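Local coordinates for pyocin S5 (Pseudomonas aeruginosa PAO1, PDB 6THK), which probably kills susceptible bacteria by forming channels that depolarise the cytoplasmic membrane, at residues A[69-74]-A[174-179]; A[93-98]-A[189-194]; A[108-113]-A[183-188]; A[138-143]-A[162-167]. The protein carries 1 engineered substitution. All coordinates share one frame; numbering follows the deposited sequence.

Contact 1 (A[69-74]-A[174-179]); sequences KEINKK and QDSLSE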
loop_
_atom_site.group_PDB
_atom_site.type_symbol
_atom_site.label_atom_id
_atom_site.label_comp_id
_atom_site.label_asym_id
_atom_site.label_seq_id
_atom_site.Cartn_x
_atom_site.Cartn_y
_atom_site.Cartn_z
ATOM N N LYS A 69 51.033 -2.445 46.072
ATOM C CA LYS A 69 50.375 -3.684 46.452
ATOM C C LYS A 69 48.892 -3.421 46.754
ATOM O O LYS A 69 48.062 -4.288 46.464
ATOM C CB LYS A 69 51.084 -4.342 47.653
ATOM N N GLU A 70 48.559 -2.220 47.279
ATOM C CA GLU A 70 47.192 -1.849 47.693
ATOM C C GLU A 70 46.387 -0.904 46.763
ATOM O O GLU A 70 45.223 -0.608 47.087
ATOM C CB GLU A 70 47.221 -1.186 49.086
ATOM C CG GLU A 70 48.004 -1.914 50.173
ATOM C CD GLU A 70 48.100 -1.185 51.500
ATOM O OE1 GLU A 70 47.931 0.054 51.522
ATOM O OE2 GLU A 70 48.340 -1.858 52.527
ATOM N N ILE A 71 47.011 -0.387 45.675
ATOM C CA ILE A 71 46.373 0.583 44.764
ATOM C C ILE A 71 45.124 0.045 44.048
ATOM O O ILE A 71 44.095 0.715 44.119
ATOM C CB ILE A 71 47.330 1.223 43.731
ATOM C CG1 ILE A 71 48.270 0.167 43.133
ATOM C CG2 ILE A 71 48.058 2.413 44.343
ATOM C CD1 ILE A 71 48.691 0.378 41.819
ATOM N N ASN A 72 45.209 -1.136 43.376
ATOM C CA ASN A 72 44.091 -1.735 42.631
ATOM C C ASN A 72 42.870 -1.934 43.526
ATOM O O ASN A 72 41.765 -1.554 43.130
ATOM C CB ASN A 72 44.516 -3.025 41.943
ATOM C CG ASN A 72 45.505 -2.812 40.819
ATOM O OD1 ASN A 72 45.564 -1.746 40.205
ATOM N ND2 ASN A 72 46.257 -3.854 40.490
ATOM N N LYS A 73 43.092 -2.445 44.763
ATOM C CA LYS A 73 42.073 -2.649 45.792
ATOM C C LYS A 73 41.431 -1.318 46.203
ATOM O O LYS A 73 40.207 -1.252 46.274
ATOM C CB LYS A 73 42.667 -3.375 47.010
ATOM N N LYS A 74 42.243 -0.257 46.428
ATOM C CA LYS A 74 41.752 1.074 46.809
ATOM C C LYS A 74 40.986 1.770 45.664
ATOM O O LYS A 74 40.004 2.483 45.920
ATOM C CB LYS A 74 42.896 1.956 47.323
ATOM N N GLN A 174 54.398 7.610 40.509
ATOM C CA GLN A 174 54.048 7.441 39.095
ATOM C C GLN A 174 54.086 5.986 38.665
ATOM O O GLN A 174 53.345 5.608 37.766
ATOM C CB GLN A 174 54.883 8.342 38.162
ATOM C CG GLN A 174 56.375 7.988 38.005
ATOM C CD GLN A 174 56.639 6.838 37.055
ATOM O OE1 GLN A 174 56.041 6.720 35.982
ATOM N NE2 GLN A 174 57.524 5.942 37.456
ATOM N N ASP A 175 54.945 5.169 39.289
ATOM C CA ASP A 175 55.041 3.749 38.974
ATOM C C ASP A 175 53.781 3.001 39.424
ATOM O O ASP A 175 53.241 2.210 38.658
ATOM C CB ASP A 175 56.295 3.139 39.610
ATOM C CG ASP A 175 56.254 1.633 39.707
ATOM O OD1 ASP A 175 56.406 0.967 38.657
ATOM O OD2 ASP A 175 56.048 1.117 40.830
ATOM N N SER A 176 53.336 3.225 40.666
ATOM C CA SER A 176 52.147 2.561 41.181
ATOM C C SER A 176 50.914 3.081 40.428
ATOM O O SER A 176 50.110 2.276 39.965
ATOM C CB SER A 176 52.024 2.742 42.693
ATOM O OG SER A 176 51.947 4.105 43.072
ATOM N N LEU A 177 50.825 4.404 40.201
ATOM C CA LEU A 177 49.722 4.995 39.454
ATOM C C LEU A 177 49.634 4.485 38.023
ATOM O O LEU A 177 48.521 4.304 37.531
ATOM C CB LEU A 177 49.765 6.518 39.471
ATOM C CG LEU A 177 48.836 7.194 40.464
ATOM C CD1 LEU A 177 49.269 8.608 40.717
ATOM C CD2 LEU A 177 47.406 7.206 39.958
ATOM N N SER A 178 50.795 4.206 37.372
ATOM C CA SER A 178 50.824 3.676 36.006
ATOM C C SER A 178 50.149 2.323 35.933
ATOM O O SER A 178 49.409 2.077 34.983
ATOM C CB SER A 178 52.244 3.584 35.471
ATOM O OG SER A 178 52.634 4.809 34.878
ATOM N N GLU A 179 50.368 1.467 36.947
ATOM C CA GLU A 179 49.755 0.144 37.026
ATOM C C GLU A 179 48.250 0.261 37.324
ATOM O O GLU A 179 47.448 -0.430 36.697
ATOM C CB GLU A 179 50.457 -0.708 38.098
ATOM C CG GLU A 179 50.439 -2.204 37.806
ATOM C CD GLU A 179 51.295 -2.677 36.641
ATOM O OE1 GLU A 179 52.350 -2.056 36.371
ATOM O OE2 GLU A 179 50.911 -3.684 36.001
#
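Ile71 and Ser176 meet where helix 42-87 packs against the long helix 157-212, two members of a helical bundle that helix 95-121 completes on another side. The local axes come within 9.3 Å and cross at -42°, so the helices run in broadly the same direction but diverge quickly, and little surface is shared. Ile71 does most of the touching. Its CB points at the other helix, and CG1 sits between the backbone N and the carbonyl carbon (chi1 43°), which, with CB already turned that way, brings CD1 across to it. There CD1 comes to 3.0 Å from Ser176 O, a tight approach for a methyl and a carbonyl oxygen, with chi2 at 149° away from a staggered value; the exact place of the methyl is therefore a little doubtful. The same CD1 lies 4.2 Å from Ser176 CB and 4.3 Å from Glu179 CB, and Ala180 continues the patch one residue further on. Beside it, Asn72 OD1 is 4.2 Å from Glu179 O, an approach of two oxygens that makes no bond, while the Asn72 side chain also leans on Val183. The polar groups look elsewhere. Ser176 OG turns back to the carbonyls of Lys173 and Tyr172 in its own helix, and the Glu179 carboxylate leads away, toward a long, weak ion pair with Lys68. With no hydrogen bond or salt bridge spanning the two segments, the join rests on van der Waals contact, most of it made by Ile71, chiefly through CD1.

Contact 2 (A[93-98]-A[189-194]); sequences ATRQER and NKQKAL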
loop_
_atom_site.group_PDB
_atom_site.type_symbol
_atom_site.label_atom_id
_atom_site.label_comp_id
_atom_site.label_asym_id
_atom_site.label_seq_id
_atom_site.Cartn_x
_atom_site.Cartn_y
_atom_site.Cartn_z
ATOM N N ALA A 93 23.510 -0.646 39.954
ATOM C CA ALA A 93 23.907 0.389 39.000
ATOM C C ALA A 93 23.844 -0.110 37.573
ATOM O O ALA A 93 24.143 -1.277 37.304
ATOM C CB ALA A 93 25.315 0.873 39.303
ATOM N N THR A 94 23.463 0.790 36.660
ATOM C CA THR A 94 23.396 0.499 35.242
ATOM C C THR A 94 24.819 0.433 34.706
ATOM O O THR A 94 25.758 0.879 35.373
ATOM C CB THR A 94 22.553 1.560 34.479
ATOM O OG1 THR A 94 23.212 2.823 34.491
ATOM C CG2 THR A 94 21.101 1.676 34.996
ATOM N N ARG A 95 24.963 -0.088 33.498
ATOM C CA ARG A 95 26.259 -0.182 32.864
ATOM C C ARG A 95 26.766 1.218 32.547
ATOM O O ARG A 95 27.961 1.475 32.576
ATOM C CB ARG A 95 26.171 -1.025 31.595
ATOM C CG ARG A 95 27.495 -1.629 31.174
ATOM C CD ARG A 95 27.313 -2.961 30.476
ATOM N NE ARG A 95 26.729 -3.965 31.355
ATOM C CZ ARG A 95 27.423 -4.714 32.200
ATOM N NH1 ARG A 95 28.730 -4.569 32.286
ATOM N NH2 ARG A 95 26.814 -5.604 32.964
ATOM N N GLN A 96 25.853 2.129 32.249
ATOM C CA GLN A 96 26.236 3.495 31.944
ATOM C C GLN A 96 26.775 4.181 33.191
ATOM O O GLN A 96 27.766 4.895 33.139
ATOM C CB GLN A 96 25.055 4.273 31.387
ATOM C CG GLN A 96 25.439 5.606 30.778
ATOM C CD GLN A 96 26.230 5.447 29.496
ATOM O OE1 GLN A 96 27.369 4.987 29.507
ATOM N NE2 GLN A 96 25.625 5.830 28.382
ATOM N N GLU A 97 26.099 3.966 34.309
ATOM C CA GLU A 97 26.507 4.525 35.596
ATOM C C GLU A 97 27.923 4.069 36.000
ATOM O O GLU A 97 28.712 4.898 36.448
ATOM C CB GLU A 97 25.463 4.233 36.681
ATOM C CG GLU A 97 24.239 5.126 36.548
ATOM C CD GLU A 97 23.130 4.904 37.556
ATOM O OE1 GLU A 97 22.968 3.754 38.029
ATOM O OE2 GLU A 97 22.420 5.884 37.874
ATOM N N ARG A 98 28.251 2.781 35.746
ATOM C CA ARG A 98 29.539 2.130 35.991
ATOM C C ARG A 98 30.631 2.771 35.128
ATOM O O ARG A 98 31.665 3.172 35.657
ATOM C CB ARG A 98 29.429 0.622 35.699
ATOM C CG ARG A 98 30.144 -0.256 36.725
ATOM C CD ARG A 98 29.528 -1.638 36.855
ATOM N NE ARG A 98 28.796 -1.826 38.110
ATOM C CZ ARG A 98 27.613 -2.432 38.205
ATOM N NH1 ARG A 98 27.007 -2.901 37.119
ATOM N NH2 ARG A 98 27.024 -2.566 39.388
ATOM N N ASN A 189 37.205 -0.494 29.713
ATOM C CA ASN A 189 37.043 -0.919 28.331
ATOM C C ASN A 189 36.145 -2.140 28.222
ATOM O O ASN A 189 35.350 -2.256 27.298
ATOM C CB ASN A 189 38.395 -1.174 27.677
ATOM C CG ASN A 189 39.033 0.093 27.150
ATOM O OD1 ASN A 189 38.432 1.158 27.180
ATOM N ND2 ASN A 189 40.260 -0.019 26.669
ATOM N N LYS A 190 36.296 -3.062 29.157
ATOM C CA LYS A 190 35.474 -4.256 29.175
ATOM C C LYS A 190 34.021 -3.872 29.404
ATOM O O LYS A 190 33.121 -4.429 28.794
ATOM C CB LYS A 190 35.960 -5.218 30.256
ATOM C CG LYS A 190 34.859 -5.902 31.037
ATOM C CD LYS A 190 35.444 -6.850 32.067
ATOM C CE LYS A 190 34.713 -8.179 32.076
ATOM N NZ LYS A 190 34.310 -8.569 33.454
ATOM N N GLN A 191 33.801 -2.920 30.300
ATOM C CA GLN A 191 32.457 -2.450 30.595
ATOM C C GLN A 191 31.841 -1.789 29.374
ATOM O O GLN A 191 30.657 -1.944 29.110
ATOM C CB GLN A 191 32.459 -1.494 31.780
ATOM C CG GLN A 191 32.808 -2.165 33.089
ATOM C CD GLN A 191 31.653 -2.941 33.672
ATOM O OE1 GLN A 191 30.507 -2.521 33.591
ATOM N NE2 GLN A 191 31.952 -4.077 34.273
ATOM N N LYS A 192 32.647 -1.028 28.649
ATOM C CA LYS A 192 32.179 -0.369 27.444
ATOM C C LYS A 192 31.778 -1.412 26.418
ATOM O O LYS A 192 30.771 -1.270 25.736
ATOM C CB LYS A 192 33.272 0.519 26.865
ATOM C CG LYS A 192 33.223 1.957 27.330
ATOM C CD LYS A 192 34.605 2.567 27.313
ATOM C CE LYS A 192 34.549 4.033 26.942
ATOM N NZ LYS A 192 34.793 4.900 28.124
ATOM N N ALA A 193 32.575 -2.467 26.314
ATOM C CA ALA A 193 32.296 -3.528 25.365
ATOM C C ALA A 193 30.996 -4.224 25.714
ATOM O O ALA A 193 30.198 -4.534 24.843
ATOM C CB ALA A 193 33.437 -4.525 25.334
ATOM N N LEU A 194 30.783 -4.466 26.999
ATOM C CA LEU A 194 29.570 -5.116 27.457
ATOM C C LEU A 194 28.354 -4.257 27.164
ATOM O O LEU A 194 27.301 -4.755 26.801
ATOM C CB LEU A 194 29.653 -5.429 28.944
ATOM C CG LEU A 194 29.977 -6.886 29.251
ATOM C CD1 LEU A 194 31.298 -7.282 28.616
ATOM C CD2 LEU A 194 30.014 -7.123 30.747
#
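Gln191 OE1 lies between two side chains from one turn of helix 95-121, with Arg95 NH1 at 3.0 Å and Arg98 CD at 3.5 Å. The first distance would suit a hydrogen bond, but the angle is too poor for one, although the guanidinium and amide planes lie only 20° apart. The Arg98 chain slants past the amide, and CB, CG and CD all face that oxygen. Gln191 gets there because CG lies beside the backbone N (chi1 -68°) and the chain bends again at chi2. Arg95 reaches over with its chain bent at chi2 and chi3, laying CD 3.7 Å from Leu194 CB; Leu194 CG covers one face of the guanidinium, and Leu194 CD2 comes to 3.2 Å from Arg95 NH1, a short approach, so the exact place of the methyl is doubtful. Here the start of helix 95-121 rests on helix 157-212, in a part of it predicted to be coiled coil. That start is a capping box: Glu97 N gives a bond of 3.1 Å to Thr94 OG1, at the N-cap, and Thr94 N returns a weak one to Glu97 OE1. The principal ionic partner of Arg95 is Glu198, one turn beyond Leu194, which takes NE in a salt bridge.

Contact 3 (A[108-113]-A[183-188]); sequences KMESDL and VLRQEL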
loop_
_atom_site.group_PDB
_atom_site.type_symbol
_atom_site.label_atom_id
_atom_site.label_comp_id
_atom_site.label_asym_id
_atom_site.label_seq_id
_atom_site.Cartn_x
_atom_site.Cartn_y
_atom_site.Cartn_z
ATOM N N LYS A 108 40.980 11.492 36.854
ATOM C CA LYS A 108 41.661 12.048 38.030
ATOM C C LYS A 108 43.016 11.346 38.239
ATOM O O LYS A 108 44.005 12.013 38.548
ATOM C CB LYS A 108 40.760 11.961 39.289
ATOM C CG LYS A 108 41.408 12.355 40.628
ATOM C CD LYS A 108 41.935 13.795 40.671
ATOM C CE LYS A 108 42.769 14.055 41.900
ATOM N NZ LYS A 108 43.489 15.353 41.807
ATOM N N MET A 109 43.052 10.012 38.052
ATOM C CA MET A 109 44.247 9.177 38.173
ATOM C C MET A 109 45.271 9.504 37.106
ATOM O O MET A 109 46.461 9.522 37.417
ATOM C CB MET A 109 43.875 7.705 38.072
ATOM C CG MET A 109 43.548 7.092 39.401
ATOM S SD MET A 109 42.615 5.562 39.236
ATOM C CE MET A 109 43.784 4.539 38.463
ATOM N N GLU A 110 44.822 9.739 35.859
ATOM C CA GLU A 110 45.666 10.102 34.718
ATOM C C GLU A 110 46.319 11.487 34.917
ATOM O O GLU A 110 47.436 11.697 34.442
ATOM C CB GLU A 110 44.843 10.136 33.413
ATOM C CG GLU A 110 44.598 8.799 32.735
ATOM C CD GLU A 110 43.652 8.839 31.549
ATOM O OE1 GLU A 110 43.618 7.844 30.794
ATOM O OE2 GLU A 110 42.921 9.841 31.380
ATOM N N SER A 111 45.593 12.445 35.545
ATOM C CA SER A 111 46.103 13.798 35.772
ATOM C C SER A 111 47.154 13.826 36.869
ATOM O O SER A 111 48.151 14.539 36.724
ATOM C CB SER A 111 44.981 14.801 36.018
ATOM O OG SER A 111 43.999 14.258 36.882
ATOM N N ASP A 112 46.964 12.996 37.927
ATOM C CA ASP A 112 47.911 12.803 39.024
ATOM C C ASP A 112 49.137 12.104 38.462
ATOM O O ASP A 112 50.256 12.512 38.793
ATOM C CB ASP A 112 47.308 11.950 40.154
ATOM C CG ASP A 112 46.153 12.595 40.893
ATOM O OD1 ASP A 112 45.910 13.804 40.679
ATOM O OD2 ASP A 112 45.484 11.889 41.677
ATOM N N LEU A 113 48.928 11.075 37.581
ATOM C CA LEU A 113 50.003 10.343 36.908
ATOM C C LEU A 113 50.886 11.322 36.136
ATOM O O LEU A 113 52.096 11.299 36.340
ATOM C CB LEU A 113 49.463 9.250 35.973
ATOM C CG LEU A 113 50.505 8.352 35.272
ATOM C CD1 LEU A 113 51.429 7.683 36.272
ATOM C CD2 LEU A 113 49.836 7.287 34.430
ATOM N N VAL A 183 45.090 -1.148 34.772
ATOM C CA VAL A 183 44.043 -2.029 35.279
ATOM C C VAL A 183 42.658 -1.374 35.129
ATOM O O VAL A 183 41.778 -2.017 34.567
ATOM C CB VAL A 183 44.334 -2.526 36.720
ATOM C CG1 VAL A 183 43.161 -3.324 37.291
ATOM C CG2 VAL A 183 45.614 -3.359 36.758
ATOM N N LEU A 184 42.473 -0.103 35.592
ATOM C CA LEU A 184 41.196 0.616 35.486
ATOM C C LEU A 184 40.751 0.798 34.034
ATOM O O LEU A 184 39.601 0.510 33.745
ATOM C CB LEU A 184 41.169 1.950 36.259
ATOM C CG LEU A 184 39.814 2.722 36.307
ATOM C CD1 LEU A 184 38.665 1.865 36.876
ATOM C CD2 LEU A 184 39.928 3.986 37.103
ATOM N N ARG A 185 41.666 1.205 33.127
ATOM C CA ARG A 185 41.418 1.384 31.689
ATOM C C ARG A 185 40.961 0.059 31.036
ATOM O O ARG A 185 40.091 0.084 30.167
ATOM C CB ARG A 185 42.680 1.925 30.998
ATOM C CG ARG A 185 42.453 2.623 29.662
ATOM C CD ARG A 185 43.171 3.966 29.596
ATOM N NE ARG A 185 44.605 3.850 29.875
ATOM C CZ ARG A 185 45.489 4.834 29.736
ATOM N NH1 ARG A 185 45.102 6.028 29.302
ATOM N NH2 ARG A 185 46.769 4.627 30.012
ATOM N N GLN A 186 41.511 -1.086 31.489
ATOM C CA GLN A 186 41.162 -2.427 31.009
ATOM C C GLN A 186 39.767 -2.849 31.504
ATOM O O GLN A 186 39.031 -3.504 30.765
ATOM C CB GLN A 186 42.219 -3.443 31.462
ATOM C CG GLN A 186 42.697 -4.378 30.360
ATOM C CD GLN A 186 43.546 -5.511 30.899
ATOM O OE1 GLN A 186 44.554 -5.302 31.598
ATOM N NE2 GLN A 186 43.168 -6.744 30.561
ATOM N N GLU A 187 39.418 -2.448 32.718
ATOM C CA GLU A 187 38.121 -2.763 33.286
ATOM C C GLU A 187 37.066 -1.844 32.689
ATOM O O GLU A 187 35.929 -2.244 32.477
ATOM C CB GLU A 187 38.152 -2.616 34.805
ATOM N N LEU A 188 37.434 -0.592 32.467
ATOM C CA LEU A 188 36.515 0.353 31.868
ATOM C C LEU A 188 36.185 -0.067 30.446
ATOM O O LEU A 188 35.039 -0.022 30.028
ATOM C CB LEU A 188 37.113 1.755 31.866
ATOM C CG LEU A 188 36.230 2.832 31.252
ATOM C CD1 LEU A 188 34.954 2.978 32.056
ATOM C CD2 LEU A 188 36.960 4.154 31.171
#
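Met109 and Leu184 form the tight half of this contact between helix 95-121 and helix 157-212, in the elongated helical bundle that these two share with helix 42-87; Glu110 and Arg185 form its outer, polar half. Both apolar residues are buried. Leu184 CD2 lies 3.8 Å from Met109 SD and 4.1 Å from Met109 CE, with the two side chains slanting across one another. Leu184 CG is anti to the backbone N (chi1 -175°), which brings CD2 to the thioether, and the methionine chain bends at chi3 so that CE, too, is laid alongside CD2. Val75 of helix 42-87 touches both residues, Leu177 and Ala180 add to the Met109 side, and Val105 and Leu106 to that of Leu184, so three helices close round this pair. Toward solvent the packing gives way to reach. The CA atoms of Glu110 and Arg185 are 10.2 Å apart, and two long side chains must span that distance. Glu110 is extended beyond CG, whereas exposed Arg185 bends at chi2 and chi3, and they meet at about a right angle. NH1 alone meets OE1, and the carboxylate and guanidinium planes are turned 58° from each other, so the salt bridge is not a flat, two-pronged one; with Arg185 exposed, solvent would probably weaken the attraction. Across the contact, Arg185 NH1 stands 2.8 Å from Glu110 OE1.

Contact 4 (A[138-143]-A[162-167]); sequences EAWVKI and RDELER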
loop_
_atom_site.group_PDB
_atom_site.type_symbol
_atom_site.label_atom_id
_atom_site.label_comp_id
_atom_site.label_asym_id
_atom_site.label_seq_id
_atom_site.Cartn_x
_atom_site.Cartn_y
_atom_site.Cartn_z
ATOM N N GLU A 138 76.715 9.793 44.281
ATOM C CA GLU A 138 77.521 10.288 43.164
ATOM C C GLU A 138 76.646 10.800 42.046
ATOM O O GLU A 138 77.019 11.762 41.364
ATOM C CB GLU A 138 78.528 9.226 42.668
ATOM C CG GLU A 138 79.564 8.800 43.710
ATOM C CD GLU A 138 80.625 9.801 44.149
ATOM O OE1 GLU A 138 80.633 10.950 43.645
ATOM O OE2 GLU A 138 81.454 9.428 45.010
ATOM N N ALA A 139 75.481 10.195 41.897
ATOM C CA ALA A 139 74.540 10.636 40.902
ATOM C C ALA A 139 74.028 11.988 41.350
ATOM O O ALA A 139 73.936 12.910 40.558
ATOM C CB ALA A 139 73.403 9.648 40.775
ATOM N N TRP A 140 73.694 12.107 42.627
ATOM C CA TRP A 140 73.197 13.366 43.168
ATOM C C TRP A 140 74.248 14.467 43.090
ATOM O O TRP A 140 73.939 15.608 42.790
ATOM C CB TRP A 140 72.705 13.200 44.602
ATOM C CG TRP A 140 71.415 12.477 44.703
ATOM C CD1 TRP A 140 70.663 12.016 43.677
ATOM C CD2 TRP A 140 70.718 12.126 45.898
ATOM N NE1 TRP A 140 69.542 11.395 44.151
ATOM C CE2 TRP A 140 69.553 11.447 45.516
ATOM C CE3 TRP A 140 70.970 12.314 47.254
ATOM C CZ2 TRP A 140 68.643 10.959 46.436
ATOM C CZ3 TRP A 140 70.064 11.828 48.165
ATOM C CH2 TRP A 140 68.915 11.160 47.754
ATOM N N VAL A 141 75.499 14.116 43.355
ATOM C CA VAL A 141 76.583 15.081 43.303
ATOM C C VAL A 141 76.734 15.635 41.898
ATOM O O VAL A 141 76.908 16.831 41.717
ATOM C CB VAL A 141 77.913 14.453 43.722
ATOM C CG1 VAL A 141 79.069 15.289 43.209
ATOM C CG2 VAL A 141 77.978 14.305 45.228
ATOM N N LYS A 142 76.620 14.760 40.907
ATOM C CA LYS A 142 76.737 15.156 39.513
ATOM C C LYS A 142 75.635 16.143 39.162
ATOM O O LYS A 142 75.860 17.080 38.414
ATOM C CB LYS A 142 76.681 13.940 38.594
ATOM N N ILE A 143 74.432 15.918 39.675
ATOM C CA ILE A 143 73.340 16.839 39.414
ATOM C C ILE A 143 73.657 18.200 40.010
ATOM O O ILE A 143 73.472 19.223 39.370
ATOM C CB ILE A 143 72.019 16.349 40.033
ATOM C CG1 ILE A 143 71.558 15.065 39.350
ATOM C CG2 ILE A 143 70.941 17.406 39.911
ATOM C CD1 ILE A 143 70.416 14.367 40.060
ATOM N N ARG A 162 67.074 17.000 49.678
ATOM C CA ARG A 162 65.637 17.127 49.968
ATOM C C ARG A 162 64.772 17.013 48.702
ATOM O O ARG A 162 63.823 16.225 48.674
ATOM C CB ARG A 162 65.344 18.446 50.700
ATOM C CG ARG A 162 64.896 18.232 52.136
ATOM C CD ARG A 162 64.393 19.518 52.743
ATOM N NE ARG A 162 65.338 20.054 53.720
ATOM C CZ ARG A 162 65.381 21.328 54.092
ATOM N NH1 ARG A 162 64.548 22.211 53.555
ATOM N NH2 ARG A 162 66.264 21.731 54.994
ATOM N N ASP A 163 65.160 17.755 47.640
ATOM C CA ASP A 163 64.502 17.790 46.333
ATOM C C ASP A 163 64.562 16.444 45.618
ATOM O O ASP A 163 63.577 16.041 44.977
ATOM C CB ASP A 163 65.098 18.913 45.464
ATOM C CG ASP A 163 64.792 20.310 45.998
ATOM O OD1 ASP A 163 63.901 20.433 46.866
ATOM O OD2 ASP A 163 65.405 21.288 45.506
ATOM N N GLU A 164 65.711 15.740 45.759
ATOM C CA GLU A 164 65.965 14.434 45.164
ATOM C C GLU A 164 65.164 13.326 45.831
ATOM O O GLU A 164 64.768 12.381 45.153
ATOM C CB GLU A 164 67.462 14.127 45.125
ATOM C CG GLU A 164 68.159 14.751 43.929
ATOM C CD GLU A 164 67.480 14.539 42.592
ATOM O OE1 GLU A 164 67.453 13.386 42.111
ATOM O OE2 GLU A 164 66.940 15.520 42.039
ATOM N N LEU A 165 64.898 13.463 47.147
ATOM C CA LEU A 165 64.071 12.529 47.903
ATOM C C LEU A 165 62.594 12.745 47.557
ATOM O O LEU A 165 61.825 11.783 47.542
ATOM C CB LEU A 165 64.316 12.656 49.407
ATOM C CG LEU A 165 65.681 12.172 49.899
ATOM C CD1 LEU A 165 65.975 12.682 51.286
ATOM C CD2 LEU A 165 65.799 10.651 49.847
ATOM N N GLU A 166 62.201 14.001 47.237
ATOM C CA GLU A 166 60.830 14.304 46.808
ATOM C C GLU A 166 60.602 13.642 45.441
ATOM O O GLU A 166 59.561 13.024 45.227
ATOM C CB GLU A 166 60.594 15.821 46.726
ATOM C CG GLU A 166 59.125 16.213 46.843
ATOM C CD GLU A 166 58.734 17.576 46.294
ATOM O OE1 GLU A 166 57.562 17.724 45.871
ATOM O OE2 GLU A 166 59.585 18.496 46.291
ATOM N N ARG A 167 61.618 13.717 44.556
ATOM C CA ARG A 167 61.629 13.106 43.227
ATOM C C ARG A 167 61.616 11.565 43.312
ATOM O O ARG A 167 61.046 10.917 42.424
ATOM C CB ARG A 167 62.825 13.617 42.412
ATOM C CG ARG A 167 62.647 13.468 40.906
ATOM C CD ARG A 167 63.742 14.132 40.113
ATOM N NE ARG A 167 65.023 13.447 40.276
ATOM C CZ ARG A 167 65.470 12.495 39.464
ATOM N NH1 ARG A 167 64.742 12.098 38.428
ATOM N NH2 ARG A 167 66.650 11.933 39.684
#
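Trp140 and Glu164 meet through a CH-pi contact. Glu164 CB sits over one face of the indole, 3.7 Å from the centroid of its five-membered ring and 24° off the normal, with CE2 the closest ring atom at 3.4 Å. The two side chains slide past each other in opposite directions, and the carboxylate plane stands 76° from the ring; Glu164 CB and CG cover the indole, while OE1 lies above the ring plane but outside its rim, 3.5 Å from Trp140 NE1.

An apolar contact adds to this. Leu165 CD2 touches Trp140 CH2 at the ring edge, 3.8 Å away, the leucine crossing the indole at about a right angle.

The ionic part lies within 162-167. Glu164 bends at chi2, which swings OE1 back to Arg167, where NE and NH2 both bond to it, at 3.0 and 2.9 Å, nearly in the guanidinium plane. This buried carboxylate thus has its charge answered by a neighbour one turn on, and Arg167 NH1 in turn binds the carbonyls of Phe120 and Pro124. Ile143 CD1, from the helix of Trp140, lies 3.7 Å from Glu164 OE1.

Segments 138-143 and 162-167 cross at 118°. Helix 42-87 packs against the pair, bringing Ile53 to Trp140 and Pro56, Val57 and Ile60 to Leu165, while Phe157 and Val161 lie against the indole from earlier in the long helix.

All four contacts use helix 157-212, each at a different level along it. Contacts 1 and 3 touch each other: Leu113 meets Gln174 and Ser178, and Asn72 of 69-74 meets Val183, so helices 42-87 and 95-121 grip neighbouring turns. Contacts 2 and 3 join the same two helices, yet contact 2 lies at the surface and relies on arginine chains laid over glutamine and leucine, while contact 3 pairs a buried thioether and leucine with an outer salt bridge. Contact 1, partly buried, rests mostly on one isoleucine. Contact 4, about 25 Å from contact 1 between centres, brings in helix 133-145 and buries an aromatic ring beside a paired charge.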